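Local atomic coordinates of FAD dependent oxidoreductase domain-containing protein (PDB entry 3C4N), a protein that is of unknown function but binds ADP and probably acts as an FAD-dependent oxidoreductase. Residues A[50-55]-A[387-391]; A[77-81]-A[346-350]; A[189-193]-A[203-207]; A[226-231]-A[369-373]. All blocks are in the same frame, centred on the assembly; numbering follows the deposited sequence.

Interaction 1 (A[50-55]-A[387-391]); sequences ACAFYL and AHELA
Tyr54 meets His388 because its first torsion sets CG opposite the carbonyl carbon (chi1 -65°), swinging the phenol toward segment 387-391, while the histidine holds its own CG trans to the amide nitrogen. The imidazole then presents its edge to the face of the tyrosine in a T-shaped pair, centroids 5.0 Å apart and planes at 77°. His388 CB adds a CH-pi contact over the phenol, 3.9 Å from the ring centroid. Alanines line much of the rest of the seam and show how small residues let helices draw close. Ala391 CB rests 3.6 Å from Tyr54 CB and also 3.8 Å from Leu55 CG, and farther along Ala50 CB and Ala387 CB abut at 3.9 Å. The helix axes accordingly approach to 8.3 Å, crossing at -43°. Beyond the alanines, Cys51 SG packs 3.8 Å from Leu390 CD2. Cutting Tyr54 back to an alanine is likely to leave the His388 edge without the ring it faces and Gln105 without the hydroxyl it is hydrogen-bonded to. Trp101 stacks on the histidine as well, extending the aromatic group beyond the pair. Helix 46-58, whose start carries part of a probable Rossmann-type glycine pattern, thus lies against helix 379-398; Cys51, Leu55 and Leu390 rest together on Ile229 of strand 227-230, and Ala52 faces strand 64-67.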
# COMPACT_ATOMS: atom_id res chain seq x y z
N ALA A 50 4.18 -11.61 -6.23
CA ALA A 50 4.38 -11.92 -7.65
C ALA A 50 3.09 -12.42 -8.28
O ALA A 50 2.74 -12.04 -9.40
CB ALA A 50 5.47 -12.95 -7.82
N CYS A 51 2.39 -13.29 -7.55
CA CYS A 51 1.15 -13.87 -8.03
C CYS A 51 0.11 -12.77 -8.24
O CYS A 51 -0.60 -12.77 -9.24
CB CYS A 51 0.64 -14.91 -7.04
SG CYS A 51 -0.61 -16.02 -7.71
N ALA A 52 0.02 -11.82 -7.30
CA ALA A 52 -0.94 -10.72 -7.41
C ALA A 52 -0.60 -9.87 -8.63
O ALA A 52 -1.50 -9.37 -9.32
CB ALA A 52 -0.95 -9.87 -6.15
N PHE A 53 0.69 -9.70 -8.89
CA PHE A 53 1.12 -8.93 -10.04
C PHE A 53 0.69 -9.62 -11.34
O PHE A 53 0.04 -9.01 -12.19
CB PHE A 53 2.63 -8.74 -10.01
CG PHE A 53 3.19 -8.17 -11.27
CD1 PHE A 53 2.86 -6.88 -11.66
CD2 PHE A 53 4.03 -8.92 -12.07
CE1 PHE A 53 3.36 -6.34 -12.85
CE2 PHE A 53 4.55 -8.39 -13.26
CZ PHE A 53 4.22 -7.10 -13.65
N TYR A 54 1.02 -10.90 -11.48
CA TYR A 54 0.67 -11.64 -12.69
C TYR A 54 -0.84 -11.72 -12.90
O TYR A 54 -1.31 -11.71 -14.03
CB TYR A 54 1.27 -13.04 -12.68
CG TYR A 54 2.78 -13.07 -12.73
CD1 TYR A 54 3.48 -12.40 -13.73
CD2 TYR A 54 3.50 -13.76 -11.76
CE1 TYR A 54 4.87 -12.41 -13.77
CE2 TYR A 54 4.89 -13.79 -11.79
CZ TYR A 54 5.58 -13.12 -12.79
OH TYR A 54 6.96 -13.15 -12.79
N LEU A 55 -1.60 -11.81 -11.81
CA LEU A 55 -3.04 -11.86 -11.94
C LEU A 55 -3.60 -10.52 -12.41
O LEU A 55 -4.59 -10.49 -13.14
CB LEU A 55 -3.70 -12.26 -10.62
CG LEU A 55 -3.62 -13.76 -10.34
CD1 LEU A 55 -4.03 -14.03 -8.89
CD2 LEU A 55 -4.54 -14.51 -11.31
N ALA A 387 4.44 -18.76 -9.30
CA ALA A 387 3.40 -17.76 -9.07
C ALA A 387 2.69 -17.42 -10.37
O ALA A 387 1.50 -17.14 -10.38
CB ALA A 387 4.01 -16.49 -8.45
N HIS A 388 3.44 -17.43 -11.47
CA HIS A 388 2.86 -17.13 -12.78
C HIS A 388 1.98 -18.28 -13.29
O HIS A 388 0.95 -18.04 -13.91
CB HIS A 388 3.96 -16.87 -13.79
CG HIS A 388 3.46 -16.61 -15.17
ND1 HIS A 388 3.60 -17.52 -16.20
CD2 HIS A 388 2.81 -15.55 -15.70
CE1 HIS A 388 3.07 -17.03 -17.30
NE2 HIS A 388 2.58 -15.83 -17.03
N GLU A 389 2.42 -19.51 -13.03
CA GLU A 389 1.70 -20.72 -13.42
C GLU A 389 0.35 -20.70 -12.71
O GLU A 389 -0.69 -20.94 -13.32
CB GLU A 389 2.53 -21.94 -12.99
CG GLU A 389 2.22 -23.29 -13.66
CD GLU A 389 1.02 -24.03 -13.06
OE1 GLU A 389 0.86 -24.00 -11.82
OE2 GLU A 389 0.25 -24.65 -13.83
N LEU A 390 0.36 -20.37 -11.42
CA LEU A 390 -0.88 -20.33 -10.65
C LEU A 390 -1.78 -19.22 -11.16
O LEU A 390 -3.01 -19.39 -11.21
CB LEU A 390 -0.61 -20.11 -9.16
CG LEU A 390 -1.88 -19.92 -8.31
CD1 LEU A 390 -2.76 -21.16 -8.44
CD2 LEU A 390 -1.51 -19.65 -6.86
N ALA A 391 -1.19 -18.09 -11.53
CA ALA A 391 -1.97 -16.97 -12.04
C ALA A 391 -2.70 -17.35 -13.32
O ALA A 391 -3.88 -17.05 -13.48
CB ALA A 391 -1.07 -15.76 -12.28

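Interaction 2 (A[77-81]-A[346-350]); sequences GATIL and PGAWL. With ADP (adenosine-5'-diphosphate), chain C.
Ala78 and Leu81 press against the strand 347-350 at its least bulky point, where Ala348 offers a methyl group and Gly347 bare backbone. Ala348 CB fits between them, 3.8 Å from Ala78 CA and the same distance from Leu81 CD1. That leucine methyl also lies 3.3 Å from Gly347 O, a tight fit, and Ala78 CB sits 3.7 Å from Trp349 O. The strand is itself held along one edge by antiparallel pairing with strand 251-260. The start of the short, weakly bonded helical turn at 78-81, near a probable Rossmann-type glycine-rich turn, meets the phosphate of ADP with a backbone amide and a hydroxyl. Thr79 grips one oxygen of ADP twice: its N donates to O2A at 2.9 Å (148° at the hydrogen), and its OG1 donates to the same atom at 2.7 Å. The threonine can do both because OG1 lies beside its own backbone N (chi1 -67°); Arg46 N, in turn, is hydrogen-bonded to the hydroxyl. Packing slackens toward either end of the strand segment. At one, the side chains of Leu81 and Pro346 meet at 4.2 Å, CD2 to CB, on the exposed rim. At the other, Leu350 CG comes no nearer than 4.2 Å to Ala78 CB, while Trp349 turns away from the helical turn and makes a cation-pi contact with Arg252.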
# COMPACT_ATOMS: atom_id res chain seq x y z
N GLY A 77 9.66 -11.16 7.32
CA GLY A 77 9.38 -12.31 6.48
C GLY A 77 10.61 -13.03 5.95
O GLY A 77 11.74 -12.58 6.17
N ALA A 78 10.39 -14.14 5.24
CA ALA A 78 11.48 -14.92 4.66
C ALA A 78 12.07 -14.25 3.42
O ALA A 78 13.28 -14.24 3.21
CB ALA A 78 11.00 -16.31 4.30
N THR A 79 11.19 -13.68 2.60
CA THR A 79 11.61 -13.01 1.38
C THR A 79 12.73 -12.00 1.56
O THR A 79 13.64 -11.91 0.74
CB THR A 79 10.41 -12.30 0.73
OG1 THR A 79 9.48 -13.28 0.26
CG2 THR A 79 10.87 -11.45 -0.43
N ILE A 80 12.67 -11.23 2.64
CA ILE A 80 13.65 -10.21 2.92
C ILE A 80 15.06 -10.76 3.20
O ILE A 80 16.05 -10.16 2.79
CB ILE A 80 13.18 -9.34 4.12
CG1 ILE A 80 14.14 -8.18 4.35
CG2 ILE A 80 13.06 -10.20 5.37
CD1 ILE A 80 14.18 -7.18 3.21
N LEU A 81 15.15 -11.91 3.87
CA LEU A 81 16.46 -12.52 4.19
C LEU A 81 16.97 -13.50 3.13
O LEU A 81 18.13 -13.91 3.17
CB LEU A 81 16.39 -13.27 5.54
CG LEU A 81 15.98 -12.48 6.81
CD1 LEU A 81 15.97 -13.41 8.04
CD2 LEU A 81 16.95 -11.34 7.02
N PRO A 346 19.81 -12.80 12.52
CA PRO A 346 18.78 -12.72 11.48
C PRO A 346 18.25 -14.13 11.14
O PRO A 346 19.03 -15.01 10.78
CB PRO A 346 19.53 -12.10 10.30
CG PRO A 346 20.54 -11.23 10.96
CD PRO A 346 21.04 -12.13 12.07
N GLY A 347 16.94 -14.33 11.26
CA GLY A 347 16.36 -15.63 10.98
C GLY A 347 14.94 -15.54 10.47
O GLY A 347 14.28 -14.53 10.66
N ALA A 348 14.46 -16.61 9.83
CA ALA A 348 13.11 -16.63 9.28
C ALA A 348 12.63 -18.06 9.07
O ALA A 348 13.43 -18.99 8.98
CB ALA A 348 13.07 -15.88 7.96
N TRP A 349 11.32 -18.23 8.98
CA TRP A 349 10.76 -19.55 8.74
C TRP A 349 10.47 -19.75 7.26
O TRP A 349 9.80 -18.92 6.63
CB TRP A 349 9.47 -19.76 9.54
CG TRP A 349 9.68 -19.95 11.01
CD1 TRP A 349 9.68 -18.98 11.98
CD2 TRP A 349 9.91 -21.19 11.69
NE1 TRP A 349 9.89 -19.54 13.21
CE2 TRP A 349 10.03 -20.89 13.07
CE3 TRP A 349 10.02 -22.52 11.27
CZ2 TRP A 349 10.25 -21.89 14.03
CZ3 TRP A 349 10.24 -23.51 12.23
CH2 TRP A 349 10.35 -23.19 13.59
N LEU A 350 10.99 -20.83 6.69
CA LEU A 350 10.75 -21.13 5.28
C LEU A 350 9.91 -22.38 5.17
O LEU A 350 10.10 -23.34 5.92
CB LEU A 350 12.06 -21.33 4.51
CG LEU A 350 12.86 -20.07 4.12
CD1 LEU A 350 13.59 -19.53 5.35
CD2 LEU A 350 13.87 -20.44 3.04
PB ADP C . 7.05 -16.38 0.76
O1B ADP C . 6.52 -17.69 0.40
O2B ADP C . 6.96 -15.36 -0.48
O3B ADP C . 8.59 -16.50 1.23
PA ADP C . 6.95 -14.93 2.97
O1A ADP C . 7.19 -15.75 4.17
O2A ADP C . 8.38 -14.41 2.41
O3A ADP C . 6.14 -15.75 1.86
O5' ADP C . 5.92 -13.72 3.21
C5' ADP C . 4.64 -14.21 2.94
C4' ADP C . 3.60 -13.33 3.60
O4' ADP C . 2.33 -13.75 4.16
C3' ADP C . 4.47 -12.88 4.73
O3' ADP C . 5.30 -11.79 4.30
C2' ADP C . 3.50 -12.51 5.85
O2' ADP C . 3.69 -11.14 6.25
C1' ADP C . 2.11 -12.80 5.23
N9 ADP C . 1.20 -13.51 6.07
C8 ADP C . 1.53 -14.67 6.80
N7 ADP C . 0.48 -15.05 7.50
C5 ADP C . -0.57 -14.22 7.23
C6 ADP C . -1.95 -14.19 7.56
N6 ADP C . -2.59 -15.32 8.10
N1 ADP C . -2.70 -13.16 7.12
C2 ADP C . -2.19 -12.20 6.35
N3 ADP C . -0.97 -12.21 5.96
C4 ADP C . -0.10 -13.25 6.30

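Interaction 3 (A[189-193]-A[203-207]); sequences LLLNT and RLHRL
Thr193 and Arg206 run alongside each other in the same direction, whereas Leu190 and Leu204 are set roughly perpendicular; the contact is built from these two contrasting pairs. In the first, the threonine methyl CG2 comes 3.7 Å from Arg206 CG, with OG1 4.0 Å from Arg206 CD. With CG2 trans to its backbone N, Thr193 also sets that methyl against Leu204 CB at 3.7 Å and close to the opposing chain, 3.1 Å from His205 O. The same carbonyl receives a CA-H...O contact from Thr193 CA at 3.4 Å. In the second pair, Leu190 CD2 meets Leu204 CD1 at 3.5 Å. A bend at chi3 (-85°) turns the Arg206 guanidinium so that its edge faces Leu190 CD2, linking the two pairs. A glycine in place of Thr193 would probably open a gap beside Leu204 CB and let the arginine's aliphatic part swing more freely. Thr193 also belongs to the ADP pocket, though its side chain stays about 6 Å from the nucleotide, and Leu191 packs against Leu191 of the second subunit. Strand 188-190 runs parallel to strand 64-67, while strand 201-205 belongs to an antiparallel meander with 194-198 and 221-225, as in many FAD-binding Rossmann folds.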
# COMPACT_ATOMS: atom_id res chain seq x y z
N LEU A 189 -5.35 -3.20 -1.58
CA LEU A 189 -4.25 -3.46 -0.66
C LEU A 189 -4.69 -3.33 0.78
O LEU A 189 -5.31 -2.34 1.17
CB LEU A 189 -3.09 -2.52 -0.94
CG LEU A 189 -1.75 -2.67 -0.18
CD1 LEU A 189 -1.87 -2.10 1.22
CD2 LEU A 189 -1.33 -4.12 -0.16
N LEU A 190 -4.36 -4.33 1.57
CA LEU A 190 -4.70 -4.33 2.98
C LEU A 190 -3.46 -4.78 3.74
O LEU A 190 -3.00 -5.91 3.58
CB LEU A 190 -5.86 -5.29 3.21
CG LEU A 190 -7.02 -4.82 4.08
CD1 LEU A 190 -7.55 -3.47 3.59
CD2 LEU A 190 -8.12 -5.87 4.03
N LEU A 191 -2.89 -3.89 4.55
CA LEU A 191 -1.70 -4.23 5.31
C LEU A 191 -2.05 -4.37 6.79
O LEU A 191 -3.19 -4.11 7.19
CB LEU A 191 -0.64 -3.14 5.14
CG LEU A 191 -0.21 -2.87 3.70
CD1 LEU A 191 0.70 -1.65 3.66
CD2 LEU A 191 0.50 -4.08 3.13
N ASN A 192 -1.07 -4.77 7.58
CA ASN A 192 -1.24 -4.94 9.02
C ASN A 192 -2.57 -5.61 9.34
O ASN A 192 -3.26 -5.23 10.29
CB ASN A 192 -1.13 -3.59 9.71
CG ASN A 192 0.10 -2.79 9.25
OD1 ASN A 192 -0.01 -1.86 8.45
ND2 ASN A 192 1.26 -3.17 9.76
N THR A 193 -2.92 -6.62 8.55
CA THR A 193 -4.16 -7.36 8.70
C THR A 193 -3.92 -8.87 8.61
O THR A 193 -3.34 -9.39 7.64
CB THR A 193 -5.14 -6.97 7.60
OG1 THR A 193 -5.07 -5.56 7.39
CG2 THR A 193 -6.55 -7.34 7.99
N ARG A 203 -11.77 -13.70 6.90
CA ARG A 203 -12.09 -12.88 8.06
C ARG A 203 -10.83 -12.07 8.30
O ARG A 203 -9.74 -12.62 8.45
CB ARG A 203 -12.40 -13.75 9.28
CG ARG A 203 -12.70 -12.96 10.54
CD ARG A 203 -12.88 -13.88 11.75
NE ARG A 203 -13.90 -14.90 11.53
CZ ARG A 203 -15.19 -14.65 11.30
NH1 ARG A 203 -15.62 -13.39 11.25
NH2 ARG A 203 -16.04 -15.65 11.11
N LEU A 204 -10.98 -10.75 8.32
CA LEU A 204 -9.86 -9.83 8.50
C LEU A 204 -9.79 -9.24 9.89
O LEU A 204 -10.74 -8.61 10.36
CB LEU A 204 -9.98 -8.71 7.48
CG LEU A 204 -10.21 -9.20 6.06
CD1 LEU A 204 -10.60 -8.04 5.17
CD2 LEU A 204 -8.95 -9.89 5.55
N HIS A 205 -8.65 -9.42 10.55
CA HIS A 205 -8.45 -8.88 11.89
C HIS A 205 -7.48 -7.70 11.82
O HIS A 205 -6.49 -7.76 11.10
CB HIS A 205 -7.88 -9.94 12.83
CG HIS A 205 -8.72 -11.18 12.90
ND1 HIS A 205 -8.74 -12.12 11.89
CD2 HIS A 205 -9.61 -11.60 13.83
CE1 HIS A 205 -9.61 -13.06 12.19
NE2 HIS A 205 -10.16 -12.77 13.36
N ARG A 206 -7.79 -6.63 12.56
CA ARG A 206 -6.95 -5.43 12.62
C ARG A 206 -6.84 -4.92 14.06
O ARG A 206 -7.17 -5.64 15.01
CB ARG A 206 -7.52 -4.30 11.74
CG ARG A 206 -7.76 -4.73 10.30
CD ARG A 206 -8.00 -3.60 9.29
NE ARG A 206 -9.36 -3.16 9.23
CZ ARG A 206 -10.28 -3.18 8.27
NH1 ARG A 206 -10.13 -3.65 7.03
NH2 ARG A 206 -11.42 -2.64 8.63
N LEU A 207 -6.38 -3.68 14.20
CA LEU A 207 -6.22 -3.00 15.49
C LEU A 207 -6.29 -1.49 15.29
O LEU A 207 -5.52 -0.93 14.52
CB LEU A 207 -4.86 -3.37 16.13
CG LEU A 207 -4.66 -4.82 16.57
CD1 LEU A 207 -3.24 -5.03 17.10
CD2 LEU A 207 -5.68 -5.17 17.64

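Interaction 4 (A[226-231]-A[369-373]); sequences GVIIVA and GLHLL. With ADP (adenosine-5'-diphosphate), chain C.
Strands 227-230 and 370-373 run parallel, 18° apart, joined by four backbone hydrogen bonds in which Ile228 and Val230 of one strand both give and accept. Ile228 N bonds to Gly369 O and Leu373 N to Val230 O; the other two mark the ends of the range, Val230 N to His371 O at 2.7 Å and His371 N to Ile228 O at 3.0 Å. Gly369 has a positive phi, and a side chain there would probably collide with Gly226 O. This pairing extends the parallel part of a sheet consistent with a Rossmann-type fold: strand 227-230 lies between 36-42 and 370-374, with helices on both faces. On one face Leu370 CD1 slants across to Ile228 CG2 (3.8 Å), and Leu372 CD1 meets Val230 CG1 (3.7 Å). Val230 and Leu370 reach helix 236-244, and Leu372 also packs on strand 362-367. Ile229 and His371 occupy the other face, toward helices 46-58 and 379-398. There Val227 CG1 lies at the edge of the imidazole, 3.9 Å from His371 ND1, a buried nitrogen that has no polar partner. Toward the nucleotide, Ala231 CB packs on Leu373 CD2 at 4.0 Å, while Ala231 O comes 3.5 Å from C5' of ADP.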
# COMPACT_ATOMS: atom_id res chain seq x y z
N GLY A 226 -14.30 -15.35 -4.58
CA GLY A 226 -14.51 -16.50 -5.46
C GLY A 226 -13.26 -17.37 -5.50
O GLY A 226 -13.34 -18.58 -5.68
N VAL A 227 -12.11 -16.74 -5.34
CA VAL A 227 -10.85 -17.45 -5.35
C VAL A 227 -9.93 -16.90 -4.27
O VAL A 227 -9.79 -15.69 -4.13
CB VAL A 227 -10.12 -17.32 -6.72
CG1 VAL A 227 -8.88 -18.21 -6.72
CG2 VAL A 227 -11.05 -17.72 -7.86
N ILE A 228 -9.33 -17.81 -3.50
CA ILE A 228 -8.42 -17.45 -2.41
C ILE A 228 -7.06 -18.13 -2.57
O ILE A 228 -6.95 -19.36 -2.54
CB ILE A 228 -9.00 -17.89 -1.05
CG1 ILE A 228 -10.30 -17.14 -0.77
CG2 ILE A 228 -7.96 -17.67 0.05
CD1 ILE A 228 -11.02 -17.58 0.49
N ILE A 229 -6.03 -17.31 -2.74
CA ILE A 229 -4.66 -17.79 -2.89
C ILE A 229 -3.92 -17.61 -1.56
O ILE A 229 -3.74 -16.49 -1.09
CB ILE A 229 -3.92 -17.03 -4.00
CG1 ILE A 229 -4.64 -17.26 -5.33
CG2 ILE A 229 -2.47 -17.47 -4.08
CD1 ILE A 229 -4.02 -16.52 -6.48
N VAL A 230 -3.52 -18.74 -0.97
CA VAL A 230 -2.81 -18.77 0.30
C VAL A 230 -1.30 -18.72 0.08
O VAL A 230 -0.65 -19.74 -0.11
CB VAL A 230 -3.15 -20.05 1.09
CG1 VAL A 230 -2.31 -20.15 2.34
CG2 VAL A 230 -4.62 -20.06 1.45
N ALA A 231 -0.76 -17.50 0.11
CA ALA A 231 0.67 -17.24 -0.07
C ALA A 231 1.26 -16.75 1.24
O ALA A 231 2.03 -15.79 1.24
CB ALA A 231 0.87 -16.19 -1.15
N GLY A 369 -11.61 -23.35 -5.67
CA GLY A 369 -11.23 -21.95 -5.52
C GLY A 369 -10.18 -21.64 -4.47
O GLY A 369 -9.83 -20.48 -4.28
N LEU A 370 -9.67 -22.68 -3.80
CA LEU A 370 -8.66 -22.51 -2.77
C LEU A 370 -7.29 -23.05 -3.19
O LEU A 370 -7.13 -24.25 -3.40
CB LEU A 370 -9.10 -23.20 -1.48
CG LEU A 370 -8.19 -22.95 -0.28
CD1 LEU A 370 -8.29 -21.48 0.11
CD2 LEU A 370 -8.61 -23.82 0.89
N HIS A 371 -6.30 -22.15 -3.29
CA HIS A 371 -4.95 -22.54 -3.69
C HIS A 371 -3.90 -22.26 -2.63
O HIS A 371 -3.93 -21.22 -1.97
CB HIS A 371 -4.52 -21.82 -4.96
CG HIS A 371 -5.42 -22.09 -6.13
ND1 HIS A 371 -6.54 -21.34 -6.39
CD2 HIS A 371 -5.39 -23.07 -7.06
CE1 HIS A 371 -7.17 -21.84 -7.43
NE2 HIS A 371 -6.50 -22.90 -7.86
N LEU A 372 -2.97 -23.19 -2.48
CA LEU A 372 -1.88 -23.03 -1.53
C LEU A 372 -0.57 -22.86 -2.32
O LEU A 372 -0.11 -23.79 -2.97
CB LEU A 372 -1.79 -24.25 -0.60
CG LEU A 372 -0.56 -24.34 0.31
CD1 LEU A 372 -0.51 -23.16 1.27
CD2 LEU A 372 -0.62 -25.64 1.09
N LEU A 373 -0.00 -21.66 -2.24
CA LEU A 373 1.23 -21.30 -2.94
C LEU A 373 2.42 -21.45 -2.01
O LEU A 373 2.46 -20.84 -0.94
CB LEU A 373 1.15 -19.84 -3.41
CG LEU A 373 2.30 -19.20 -4.20
CD1 LEU A 373 2.68 -20.10 -5.37
CD2 LEU A 373 1.88 -17.82 -4.71
PB ADP C . 7.05 -16.38 0.76
O1B ADP C . 6.52 -17.69 0.40
O2B ADP C . 6.96 -15.36 -0.48
O3B ADP C . 8.59 -16.50 1.23
PA ADP C . 6.95 -14.93 2.97
O1A ADP C . 7.19 -15.75 4.17
O2A ADP C . 8.38 -14.41 2.41
O3A ADP C . 6.14 -15.75 1.86
O5' ADP C . 5.92 -13.72 3.21
C5' ADP C . 4.64 -14.21 2.94
C4' ADP C . 3.60 -13.33 3.60
O4' ADP C . 2.33 -13.75 4.16
C3' ADP C . 4.47 -12.88 4.73
O3' ADP C . 5.30 -11.79 4.30
C2' ADP C . 3.50 -12.51 5.85
O2' ADP C . 3.69 -11.14 6.25
C1' ADP C . 2.11 -12.80 5.23
N9 ADP C . 1.20 -13.51 6.07
C8 ADP C . 1.53 -14.67 6.80
N7 ADP C . 0.48 -15.05 7.50
C5 ADP C . -0.57 -14.22 7.23
C6 ADP C . -1.95 -14.19 7.56
N6 ADP C . -2.59 -15.32 8.10
N1 ADP C . -2.70 -13.16 7.12
C2 ADP C . -2.19 -12.20 6.35
N3 ADP C . -0.97 -12.21 5.96
C4 ADP C . -0.10 -13.25 6.30

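In the fold
Interactions 1 and 4 form one continuous core: their centres are about 11 Å apart, and the helix pair packs directly on the strand pair. Their chemistry divides by element. Interaction 4 alone is built on backbone hydrogen bonds across the contact, whereas the helices laid on the sheet meet by apolar and aromatic packing. Interactions 2 and 3 are only partly buried and rest on packing too. Interaction 3 reaches the same sheet as interaction 4 but near the subunit interface, whereas interaction 2 involves a strand of the other sheet. Interactions 2, 3 and 4 all reach ADP, but interaction 2 does so by hydrogen bonds to a phosphate oxygen.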